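Local coordinates for uncharacterized protein (Dyadobacter fermentans, PDB 3MFN), which is of unknown function but belongs to the DUF5618 family and forms a compact, mostly helical chain that pairs with a second copy of itself, at residues K108-N111 with T112-V116. Sequence-based numbering, arbitrary orientation.
Sequences KILN and TFVSV
The first turns of helix 107-126 hold this contact, where Thr112 turns back on Lys108 one turn earlier. Lys108 O accepts two bonds from the same residue. Thr112 N donates to Lys108 O at 3.0 Å. The hydroxyl OG1 of Thr112 donates to Lys108 O at 2.8 Å. The two donors reach the oxygen from opposite faces of the carbonyl plane, and the hydroxyl is tilted 35° from that plane. The first torsion of Thr112 explains the reach: OG1 lies beside its own backbone N (chi1 -60°), on the side facing the preceding turn. This is the familiar i to i-4 bond of a helical threonine, and it gives the hydroxyl of this buried residue a partner within its own helix. The side chain of Thr112 also packs on Ile145 of helix 132-153. An alanine here lacks the hydroxyl and CG2, so Lys108 O would probably be left with its backbone donor alone, and the side chain would be likely to fill less of the space against Ile145.

The regular alpha-helical bonds continue beside it. Phe113 N donates to Ile109 O and Val114 N to Leu110 O. Ser115 N follows, donating to Asn111 O at 3.1 Å. On another side of the helix, Leu110 and Val114 lie alongside each other and point the same way. Their methyls CD1 of Leu110 and CG2 of Val114 meet at 4.1 Å. CG2 of Val114 also comes within 3.3 Å of Leu110 O.

In the helical bundle, Ile109 and Phe113 both pack on Leu102 of helix 95-103, and Phe113 also meets Tyr74 and Leu78 of helix 63-85. The second subunit covers another side: Lys108 NZ hydrogen-bonds to Asp57 O of the second subunit, and Ser115 OG to OD2 of Asp131 of that subunit.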
loop_
_atom_site.group_PDB
_atom_site.type_symbol
_atom_site.label_atom_id
_atom_site.label_comp_id
_atom_site.label_asym_id
_atom_site.label_seq_id
_atom_site.Cartn_x
_atom_site.Cartn_y
_atom_site.Cartn_z
ATOM N N LYS A 108 -5.524 -17.590 -2.615
ATOM C CA LYS A 108 -5.612 -16.407 -3.422
ATOM C C LYS A 108 -6.425 -15.387 -2.655
ATOM O O LYS A 108 -6.101 -14.213 -2.678
ATOM C CB LYS A 108 -6.273 -16.666 -4.774
ATOM C CG LYS A 108 -5.788 -15.646 -5.855
ATOM C CD LYS A 108 -6.827 -15.308 -6.953
ATOM C CE LYS A 108 -6.213 -14.472 -8.117
ATOM N NZ LYS A 108 -5.636 -13.142 -7.643
ATOM N N ILE A 109 -7.474 -15.855 -1.969
ATOM C CA ILE A 109 -8.407 -14.964 -1.323
ATOM C C ILE A 109 -7.780 -14.475 -0.035
ATOM O O ILE A 109 -7.983 -13.328 0.332
ATOM C CB ILE A 109 -9.811 -15.571 -1.155
ATOM C CG1 ILE A 109 -10.450 -15.780 -2.545
ATOM C CG2 ILE A 109 -10.793 -14.621 -0.446
ATOM C CD1 ILE A 109 -10.877 -14.452 -3.245
ATOM N N LEU A 110 -7.006 -15.329 0.626
ATOM C CA LEU A 110 -6.184 -14.916 1.754
ATOM C C LEU A 110 -5.282 -13.756 1.373
ATOM O O LEU A 110 -5.341 -12.689 2.014
ATOM C CB LEU A 110 -5.348 -16.060 2.321
ATOM C CG LEU A 110 -4.332 -15.739 3.442
ATOM C CD1 LEU A 110 -5.023 -15.129 4.634
ATOM C CD2 LEU A 110 -3.475 -17.068 3.895
ATOM N N ASN A 111 -4.485 -13.927 0.324
ATOM C CA ASN A 111 -3.539 -12.895 -0.076
ATOM C C ASN A 111 -4.285 -11.627 -0.442
ATOM O O ASN A 111 -3.848 -10.546 -0.095
ATOM C CB ASN A 111 -2.668 -13.331 -1.262
ATOM C CG ASN A 111 -1.645 -14.393 -0.891
ATOM O OD1 ASN A 111 -1.281 -14.532 0.250
ATOM N ND2 ASN A 111 -1.204 -15.146 -1.867
ATOM N N THR A 112 -5.415 -11.773 -1.146
ATOM C CA THR A 112 -6.237 -10.647 -1.510
ATOM C C THR A 112 -6.691 -9.871 -0.259
ATOM O O THR A 112 -6.642 -8.624 -0.237
ATOM C CB THR A 112 -7.473 -11.093 -2.383
ATOM O OG1 THR A 112 -7.011 -11.728 -3.571
ATOM C CG2 THR A 112 -8.417 -9.928 -2.764
ATOM N N PHE A 113 -7.164 -10.592 0.761
ATOM C CA PHE A 113 -7.602 -9.938 1.968
ATOM C C PHE A 113 -6.434 -9.241 2.673
ATOM O O PHE A 113 -6.615 -8.137 3.249
ATOM C CB PHE A 113 -8.269 -10.968 2.958
ATOM C CG PHE A 113 -8.584 -10.383 4.279
ATOM C CD1 PHE A 113 -9.653 -9.497 4.415
ATOM C CD2 PHE A 113 -7.780 -10.601 5.355
ATOM C CE1 PHE A 113 -9.920 -8.929 5.605
ATOM C CE2 PHE A 113 -8.050 -10.013 6.555
ATOM C CZ PHE A 113 -9.101 -9.174 6.684
ATOM N N VAL A 114 -5.252 -9.850 2.668
ATOM C CA VAL A 114 -4.105 -9.244 3.383
ATOM C C VAL A 114 -3.765 -7.875 2.743
ATOM O O VAL A 114 -3.440 -6.870 3.444
ATOM C CB VAL A 114 -2.865 -10.204 3.421
ATOM C CG1 VAL A 114 -1.595 -9.489 4.058
ATOM C CG2 VAL A 114 -3.198 -11.463 4.256
ATOM N N SER A 115 -3.860 -7.838 1.426
ATOM C CA SER A 115 -3.631 -6.644 0.673
ATOM C C SER A 115 -4.699 -5.601 0.996
ATOM O O SER A 115 -4.357 -4.446 1.227
ATOM C CB SER A 115 -3.582 -6.973 -0.821
ATOM O OG SER A 115 -2.980 -5.944 -1.549
ATOM N N VAL A 116 -5.981 -6.005 1.024
ATOM C CA VAL A 116 -7.019 -5.117 1.560
ATOM C C VAL A 116 -6.704 -4.534 2.935
ATOM O O VAL A 116 -6.828 -3.308 3.159
ATOM C CB VAL A 116 -8.332 -5.845 1.604
ATOM C CG1 VAL A 116 -9.376 -5.051 2.390
ATOM C CG2 VAL A 116 -8.812 -6.146 0.205
#